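Local coordinates for peptidoglycan-recognition protein LB (Drosophila melanogaster, PDB 7NSZ), which hydrolyses the amide bond between N-acetylmuramoyl and L-amino acid residues of bacterial peptidoglycan, acting as a zinc-dependent amidase of insect innate immunity, at residues P39-H44 with Y149-H154; G79-I84 with K109-V114. The protein carries 1 engineered substitution. All blocks are in the same frame, centred on the assembly; numbering follows the deposited sequence.

Contact 1: P39-H44 with Y149-H154; sequences PYVIIH and YKLLGH. With ZN (zinc ion), chain B.
His-44 and His-154 meet at a shared zinc ion, each giving it ND1 at 2.1 Å. The two ring planes are turned 68° against each other, and the ND1 of His-154 lies at the edge of the His-44 ring, in its plane. Their ND1 atoms come within 3.1 Å because the metal draws both in, with no hydrogen bond between them. Different first torsions bring the rings together: CG of His-44 is anti to its carbonyl carbon (chi1 -53°), that of His-154 anti to its backbone N (chi1 -169°). Cys-162 is the third protein ligand, and His-102 ND1 meets NE2 of His-44 in a second-shell hydrogen bond that, with the zinc bond at ND1, holds the ring's rotation.

The two ligands come where neighbouring parallel strands run out toward their C-terminal ends, in the mixed sheet of the PGRP/amidase-2 fold, strand 149-153 lying at its edge. A ladder of alternating backbone bonds runs from Lys-150 N to Pro-39 O at one end to His-154 N to Ile-43 O at the other, the latter 3.1 Å long. This last bond anchors the backbone of a metal ligand directly to the strand beside it.

On the face with Tyr-40 and Ile-42, side chains run alongside their partners. The Tyr-40 ring, through CD2, lies 3.7 Å from Lys-150 CB and also touches Leu-152 CD1, which in turn meets CD1 of Ile-42 at 3.8 Å. On the opposite face, with Val-41 and Ile-43, Leu-151 CD1 touches both Val-41 CG1, 3.7 Å away, and Ile-43 CG1. The other methyl of Val-41, CG2, rests 3.8 Å from CD1 of the Tyr-149 ring, and Ile-136 of helix 126-142 packs against both residues.

Contact 2: G79-I84 with K109-V114; sequences GFSFGI and KSVGIV. Engineered in segment 79-84: Phe-80 (natural residue Tyr).
The carbonyl oxygen of Gly-112 is gripped by two successive backbone N-H groups of the other segment, Ser-81 N at 2.8 Å and Phe-82 N at 3.2 Å. The shorter bond lies in the carbonyl plane but is bent, with 132° at its hydrogen; the longer one is straighter. Ser-81 returns the bond with its side chain: OG, anti to the carbonyl carbon, accepts the Gly-112 N-H at 2.8 Å. One serine thus engages both polar backbone atoms of a single glycine, just where the loop 79-81 runs into strand 82-84. Beyond it the pairing becomes ordinary parallel sheet, Val-114 N binding Phe-82 O and Ile-84 N binding Val-114 O.

Phe-80, an engineered residue that is tyrosine in the natural protein, sets the face of its ring against Val-114. CB of the valine stands 3.6 Å from the ring centroid and only 6° off the normal, a CH-pi contact over the ring's centre; the two side chains cross at about a right angle. CG1 of Val-114 occupies the crowded position between N and the carbonyl carbon (chi1 64°), which places this methyl 3.5 Å from CD2 of Phe-80. His-44, a zinc ligand, meets the same ring.

On the face that carries Phe-82 and Ile-113 the contacts are apolar. Val-111 CG1 approaches the edge of the Phe-82 ring at CD1, 3.9 Å away, while Ile-113 CG2 packs on Ile-84 CG1 at 3.7 Å; helix 126-142 covers this layer with Leu-135 and Ala-131.

The natural tyrosine at site 80 is inferred to be essential for coordinating the zinc hydrate. The engineered Phe-80 ring comes to about 5 Å from the zinc at nearest and carries no hydroxyl.

How the contacts relate
Contacts 1 and 2 illustrate how a single sheet can assemble an active site from distant parts of a chain. Their centres lie 9 Å apart, and strands 38-45 and 110-115 join them as parallel neighbours: Ile-42 N to Val-111 O and His-44 N to Ile-113 O, each 2.9 Å, are probable hydrogen bonds. Across the sheet the order is 82-84, 110-115, 38-45, 149-153. Along the chain contact 2 is nested inside the loop that contact 1 closes, and helix 126-142 packs on residues of both. Contact 1 supplies two zinc ligands, while contact 2 places the engineered Phe-80 beside them, its side chain about 4 Å from that of His-44 at the nearest atoms.

Contact 1: P39-H44 with Y149-H154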
ATOM      1  N   PRO A  39       2.465  12.590   5.781  1.00 11.81           N
ATOM      2  CA  PRO A  39       1.224  13.334   5.684  1.00 12.58           C
ATOM      3  C   PRO A  39       0.198  12.708   4.748  1.00 11.16           C
ATOM      4  O   PRO A  39      -0.917  13.167   4.784  1.00 12.26           O
ATOM      5  CB  PRO A  39       1.700  14.707   5.174  1.00 12.71           C
ATOM      6  CG  PRO A  39       2.925  14.406   4.405  1.00 14.32           C
ATOM      7  CD  PRO A  39       3.611  13.309   5.190  1.00 12.95           C
ATOM      8  N   TYR A  40       0.580  11.686   3.950  1.00 10.31           N
ATOM      9  CA  TYR A  40      -0.345  11.004   3.024  1.00  9.57           C
ATOM     10  C   TYR A  40      -0.292   9.496   3.175  1.00  9.44           C
ATOM     11  O   TYR A  40       0.758   8.889   3.484  1.00  9.27           O
ATOM     12  CB  TYR A  40      -0.002  11.324   1.577  1.00 10.57           C
ATOM     13  CG  TYR A  40      -0.140  12.788   1.249  1.00 12.78           C
ATOM     14  CD1 TYR A  40       0.940  13.641   1.371  1.00 13.42           C
ATOM     15  CD2 TYR A  40      -1.384  13.327   0.930  1.00 13.32           C
ATOM     16  CE1 TYR A  40       0.816  14.998   1.096  1.00 15.31           C
ATOM     17  CE2 TYR A  40      -1.521  14.678   0.654  1.00 15.02           C
ATOM     18  CZ  TYR A  40      -0.430  15.497   0.745  1.00 15.54           C
ATOM     19  OH  TYR A  40      -0.651  16.823   0.444  1.00 20.05           O
ATOM     20  N   VAL A  41      -1.444   8.911   2.907  1.00  8.57           N
ATOM     21  CA  VAL A  41      -1.614   7.455   2.712  1.00  8.90           C
ATOM     22  C   VAL A  41      -2.180   7.289   1.316  1.00  9.58           C
ATOM     23  O   VAL A  41      -3.234   7.887   1.017  1.00 10.36           O
ATOM     24  CB  VAL A  41      -2.509   6.813   3.771  1.00  9.51           C
ATOM     25  CG1 VAL A  41      -2.754   5.355   3.474  1.00 10.09           C
ATOM     26  CG2 VAL A  41      -1.976   7.013   5.165  1.00 10.79           C
ATOM     27  N   ILE A  42      -1.499   6.512   0.484  1.00  9.34           N
ATOM     28  CA  ILE A  42      -1.956   6.265  -0.912  1.00  9.84           C
ATOM     29  C   ILE A  42      -2.336   4.812  -1.024  1.00  9.29           C
ATOM     30  O   ILE A  42      -1.530   3.902  -0.745  1.00  8.39           O
ATOM     31  CB  ILE A  42      -0.900   6.588  -1.965  1.00 10.49           C
ATOM     32  CG1 ILE A  42      -0.159   7.880  -1.693  1.00 12.46           C
ATOM     33  CG2 ILE A  42      -1.465   6.515  -3.361  1.00  9.71           C
ATOM     34  CD1 ILE A  42      -0.995   9.073  -1.686  1.00 14.81           C
ATOM     35  N   ILE A  43      -3.544   4.556  -1.485  1.00  8.13           N
ATOM     36  CA  ILE A  43      -4.074   3.195  -1.680  1.00  8.64           C
ATOM     37  C   ILE A  43      -3.933   2.744  -3.115  1.00  8.49           C
ATOM     38  O   ILE A  43      -4.225   3.520  -4.049  1.00  9.20           O
ATOM     39  CB  ILE A  43      -5.556   3.101  -1.236  1.00  9.18           C
ATOM     40  CG1 ILE A  43      -5.751   3.574   0.198  1.00  9.41           C
ATOM     41  CG2 ILE A  43      -6.102   1.726  -1.461  1.00 10.29           C
ATOM     42  CD1 ILE A  43      -4.961   2.820   1.235  1.00  9.98           C
ATOM     43  N   HIS A  44      -3.503   1.517  -3.286  1.00  8.09           N
ATOM     44  CA  HIS A  44      -3.296   0.814  -4.567  1.00  8.16           C
ATOM     45  C   HIS A  44      -4.005  -0.512  -4.570  1.00  8.18           C
ATOM     46  O   HIS A  44      -4.251  -1.108  -3.485  1.00  8.27           O
ATOM     47  CB  HIS A  44      -1.774   0.587  -4.819  1.00  7.70           C
ATOM     48  CG  HIS A  44      -0.956   1.814  -4.718  1.00  7.39           C
ATOM     49  ND1 HIS A  44      -0.638   2.514  -5.881  1.00  7.05           N
ATOM     50  CD2 HIS A  44      -0.310   2.443  -3.733  1.00  8.81           C
ATOM     51  CE1 HIS A  44       0.135   3.506  -5.597  1.00  7.91           C
ATOM     52  NE2 HIS A  44       0.372   3.533  -4.268  1.00  8.19           N
ATOM     53  N   TYR A 149      -3.482  12.975   8.555  1.00 15.00           N
ATOM     54  CA  TYR A 149      -3.105  12.478   7.210  1.00 13.78           C
ATOM     55  C   TYR A 149      -4.251  12.710   6.223  1.00 13.39           C
ATOM     56  O   TYR A 149      -5.450  12.675   6.561  1.00 13.91           O
ATOM     57  CB  TYR A 149      -2.654  11.013   7.298  1.00 13.11           C
ATOM     58  CG  TYR A 149      -3.757  10.056   7.613  1.00 13.26           C
ATOM     59  CD1 TYR A 149      -4.492   9.432   6.623  1.00 12.70           C
ATOM     60  CD2 TYR A 149      -4.102   9.768   8.931  1.00 13.30           C
ATOM     61  CE1 TYR A 149      -5.556   8.613   6.907  1.00 12.58           C
ATOM     62  CE2 TYR A 149      -5.150   8.914   9.227  1.00 14.96           C
ATOM     63  CZ  TYR A 149      -5.868   8.306   8.219  1.00 12.86           C
ATOM     64  OH  TYR A 149      -6.917   7.451   8.443  1.00 16.08           O
ATOM     65  N   LYS A 150      -3.851  12.812   4.964  1.00 12.94           N
ATOM     66  CA  LYS A 150      -4.806  12.783   3.843  1.00 12.83           C
ATOM     67  C   LYS A 150      -4.751  11.423   3.163  1.00 10.12           C
ATOM     68  O   LYS A 150      -3.611  10.938   2.858  1.00 11.81           O
ATOM     69  CB  LYS A 150      -4.549  13.883   2.827  1.00 14.56           C
ATOM     70  CG  LYS A 150      -4.887  15.256   3.388  1.00 17.80           C
ATOM     71  CD  LYS A 150      -4.420  16.403   2.523  1.00 23.84           C
ATOM     72  CE  LYS A 150      -4.689  17.728   3.191  1.00 28.14           C
ATOM     73  NZ  LYS A 150      -3.553  18.146   4.054  1.00 34.44           N
ATOM     74  N   LEU A 151      -5.890  10.819   2.924  1.00 10.10           N
ATOM     75  CA  LEU A 151      -6.039   9.519   2.249  1.00 10.10           C
ATOM     76  C   LEU A 151      -6.382   9.741   0.776  1.00  9.74           C
ATOM     77  O   LEU A 151      -7.403  10.450   0.484  1.00 11.01           O
ATOM     78  CB  LEU A 151      -7.109   8.683   2.982  1.00 10.83           C
ATOM     79  CG  LEU A 151      -7.400   7.326   2.365  1.00 11.59           C
ATOM     80  CD1 LEU A 151      -6.272   6.352   2.710  1.00 12.14           C
ATOM     81  CD2 LEU A 151      -8.734   6.821   2.875  1.00 13.45           C
ATOM     82  N   LEU A 152      -5.626   9.093  -0.125  1.00  9.04           N
ATOM     83  CA  LEU A 152      -5.836   9.224  -1.591  1.00  9.03           C
ATOM     84  C   LEU A 152      -5.743   7.868  -2.261  1.00  9.11           C
ATOM     85  O   LEU A 152      -5.137   6.955  -1.710  1.00 10.53           O
ATOM     86  CB  LEU A 152      -4.741  10.111  -2.195  1.00 10.51           C
ATOM     87  CG  LEU A 152      -4.594  11.508  -1.658  1.00 11.43           C
ATOM     88  CD1 LEU A 152      -3.281  12.123  -2.175  1.00 12.03           C
ATOM     89  CD2 LEU A 152      -5.787  12.387  -2.042  1.00 13.00           C
ATOM     90  N   GLY A 153      -6.380   7.686  -3.388  1.00  9.50           N
ATOM     91  CA  GLY A 153      -6.063   6.598  -4.296  1.00  9.27           C
ATOM     92  C   GLY A 153      -5.024   7.059  -5.297  1.00  9.38           C
ATOM     93  O   GLY A 153      -4.905   8.246  -5.613  1.00 10.00           O
ATOM     94  N   HIS A 154      -4.272   6.114  -5.809  1.00  9.12           N
ATOM     95  CA  HIS A 154      -3.256   6.395  -6.844  1.00  9.63           C
ATOM     96  C   HIS A 154      -3.804   7.214  -8.011  1.00 10.03           C
ATOM     97  O   HIS A 154      -3.123   8.140  -8.428  1.00 10.98           O
ATOM     98  CB  HIS A 154      -2.685   5.069  -7.281  1.00 10.11           C
ATOM     99  CG  HIS A 154      -1.457   5.102  -8.129  1.00  9.54           C
ATOM    100  ND1 HIS A 154      -0.882   3.963  -8.601  1.00  9.22           N
ATOM    101  CD2 HIS A 154      -0.780   6.105  -8.718  1.00 10.22           C
ATOM    102  CE1 HIS A 154       0.128   4.273  -9.389  1.00 10.81           C
ATOM    103  NE2 HIS A 154       0.251   5.559  -9.446  1.00 10.72           N
TER
HETATM  104 ZN    ZN B 301      -1.300   2.105  -7.800  1.00  9.38          ZN

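Contact 2: G79-I84 with K109-V114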
ATOM      1  N   GLY A  79       7.767  -1.695  -4.778  1.00  9.30           N
ATOM      2  CA  GLY A  79       7.536  -0.228  -4.707  1.00  9.00           C
ATOM      3  C   GLY A  79       6.667   0.240  -3.530  1.00  8.30           C
ATOM      4  O   GLY A  79       6.704   1.414  -3.223  1.00  9.06           O
ATOM      5  N   PHE A  80       5.909  -0.650  -2.929  1.00  8.75           N
ATOM      6  CA  PHE A  80       4.911  -0.318  -1.896  1.00  7.88           C
ATOM      7  C   PHE A  80       5.522  -0.340  -0.501  1.00  7.74           C
ATOM      8  O   PHE A  80       6.457  -1.133  -0.194  1.00  8.97           O
ATOM      9  CB  PHE A  80       3.756  -1.317  -1.992  1.00  8.02           C
ATOM     10  CG  PHE A  80       3.130  -1.360  -3.355  1.00  7.71           C
ATOM     11  CD1 PHE A  80       2.422  -0.256  -3.847  1.00  8.47           C
ATOM     12  CD2 PHE A  80       3.198  -2.486  -4.149  1.00  7.89           C
ATOM     13  CE1 PHE A  80       1.830  -0.277  -5.104  1.00  8.37           C
ATOM     14  CE2 PHE A  80       2.596  -2.512  -5.386  1.00  8.74           C
ATOM     15  CZ  PHE A  80       1.943  -1.384  -5.885  1.00  8.62           C
ATOM     16  N   SER A  81       4.925   0.410   0.379  1.00  7.64           N
ATOM     17  CA  SER A  81       5.305   0.421   1.814  1.00  7.27           C
ATOM     18  C   SER A  81       4.865  -0.870   2.489  1.00  7.54           C
ATOM     19  O   SER A  81       5.607  -1.459   3.307  1.00  7.97           O
ATOM     20  CB  SER A  81       4.708   1.588   2.507  1.00  7.43           C
ATOM     21  OG  SER A  81       4.946   2.828   1.818  1.00  8.80           O
ATOM     22  N   PHE A  82       3.623  -1.278   2.186  1.00  7.37           N
ATOM     23  CA  PHE A  82       2.968  -2.453   2.807  1.00  8.27           C
ATOM     24  C   PHE A  82       2.025  -3.114   1.810  1.00  7.65           C
ATOM     25  O   PHE A  82       1.470  -2.392   0.929  1.00  8.15           O
ATOM     26  CB  PHE A  82       2.143  -2.110   4.060  1.00  7.70           C
ATOM     27  CG  PHE A  82       2.992  -1.595   5.189  1.00  8.20           C
ATOM     28  CD1 PHE A  82       3.209  -0.258   5.344  1.00  8.74           C
ATOM     29  CD2 PHE A  82       3.565  -2.446   6.102  1.00  9.24           C
ATOM     30  CE1 PHE A  82       4.054   0.227   6.324  1.00  9.39           C
ATOM     31  CE2 PHE A  82       4.433  -1.964   7.087  1.00  9.87           C
ATOM     32  CZ  PHE A  82       4.640  -0.620   7.201  1.00  9.96           C
ATOM     33  N   GLY A  83       1.832  -4.410   1.898  1.00  7.91           N
ATOM     34  CA  GLY A  83       0.790  -5.122   1.161  1.00  7.67           C
ATOM     35  C   GLY A  83      -0.191  -5.733   2.109  1.00  7.86           C
ATOM     36  O   GLY A  83       0.117  -6.023   3.291  1.00  8.71           O
ATOM     37  N   ILE A  84      -1.398  -5.942   1.614  1.00  8.18           N
ATOM     38  CA  ILE A  84      -2.512  -6.585   2.337  1.00  9.20           C
ATOM     39  C   ILE A  84      -2.971  -7.802   1.553  1.00  8.95           C
ATOM     40  O   ILE A  84      -3.304  -7.672   0.347  1.00  9.74           O
ATOM     41  CB  ILE A  84      -3.676  -5.608   2.514  1.00  9.36           C
ATOM     42  CG1 ILE A  84      -3.284  -4.240   3.056  1.00 12.58           C
ATOM     43  CG2 ILE A  84      -4.791  -6.255   3.328  1.00 10.38           C
ATOM     44  CD1 ILE A  84      -2.868  -4.240   4.399  1.00 13.52           C
ATOM     45  N   LYS A 109       6.775  11.069   1.099  1.00 13.02           N
ATOM     46  CA  LYS A 109       5.858  11.729   2.069  1.00 12.02           C
ATOM     47  C   LYS A 109       4.570  10.916   2.239  1.00 10.75           C
ATOM     48  O   LYS A 109       3.509  11.462   2.589  1.00 11.50           O
ATOM     49  CB  LYS A 109       5.549  13.149   1.586  1.00 13.65           C
ATOM     50  CG  LYS A 109       4.916  13.218   0.212  1.00 15.06           C
ATOM     51  CD  LYS A 109       4.486  14.616  -0.257  1.00 19.29           C
ATOM     52  CE  LYS A 109       5.652  15.546  -0.484  1.00 20.85           C
ATOM     53  NZ  LYS A 109       6.423  15.221  -1.706  1.00 26.03           N
ATOM     54  N   SER A 110       4.633   9.593   2.042  1.00 10.76           N
ATOM     55  CA  SER A 110       3.422   8.762   2.072  1.00 10.78           C
ATOM     56  C   SER A 110       3.733   7.364   2.577  1.00  9.84           C
ATOM     57  O   SER A 110       4.898   6.918   2.509  1.00 10.14           O
ATOM     58  CB  SER A 110       2.756   8.762   0.754  1.00 10.44           C
ATOM     59  OG  SER A 110       3.447   7.932  -0.218  1.00 10.79           O
ATOM     60  N   VAL A 111       2.659   6.704   2.985  1.00  9.22           N
ATOM     61  CA  VAL A 111       2.611   5.252   3.129  1.00  9.28           C
ATOM     62  C   VAL A 111       1.815   4.770   1.945  1.00  8.58           C
ATOM     63  O   VAL A 111       0.621   5.077   1.828  1.00  9.57           O
ATOM     64  CB  VAL A 111       2.012   4.828   4.472  1.00 10.06           C
ATOM     65  CG1 VAL A 111       2.001   3.334   4.627  1.00  9.50           C
ATOM     66  CG2 VAL A 111       2.700   5.515   5.603  1.00 11.07           C
ATOM     67  N   GLY A 112       2.446   3.966   1.103  1.00  7.75           N
ATOM     68  CA  GLY A 112       1.800   3.314  -0.039  1.00  7.79           C
ATOM     69  C   GLY A 112       1.345   1.911   0.313  1.00  7.62           C
ATOM     70  O   GLY A 112       2.215   1.062   0.560  1.00  8.43           O
ATOM     71  N   ILE A 113       0.043   1.636   0.274  1.00  7.64           N
ATOM     72  CA  ILE A 113      -0.521   0.358   0.734  1.00  8.23           C
ATOM     73  C   ILE A 113      -1.164  -0.317  -0.452  1.00  8.18           C
ATOM     74  O   ILE A 113      -2.051   0.327  -1.060  1.00  8.71           O
ATOM     75  CB  ILE A 113      -1.555   0.563   1.863  1.00  8.51           C
ATOM     76  CG1 ILE A 113      -0.958   1.312   3.055  1.00  9.53           C
ATOM     77  CG2 ILE A 113      -2.171  -0.770   2.289  1.00  8.32           C
ATOM     78  CD1 ILE A 113      -2.022   1.774   4.094  1.00 10.08           C
ATOM     79  N   VAL A 114      -0.721  -1.493  -0.830  1.00  7.43           N
ATOM     80  CA  VAL A 114      -1.349  -2.250  -1.937  1.00  8.21           C
ATOM     81  C   VAL A 114      -2.253  -3.323  -1.339  1.00  7.47           C
ATOM     82  O   VAL A 114      -1.865  -4.147  -0.516  1.00  7.60           O
ATOM     83  CB  VAL A 114      -0.302  -2.830  -2.903  1.00  8.67           C
ATOM     84  CG1 VAL A 114       0.619  -3.860  -2.272  1.00  8.80           C
ATOM     85  CG2 VAL A 114      -0.987  -3.410  -4.129  1.00  9.39           C
TER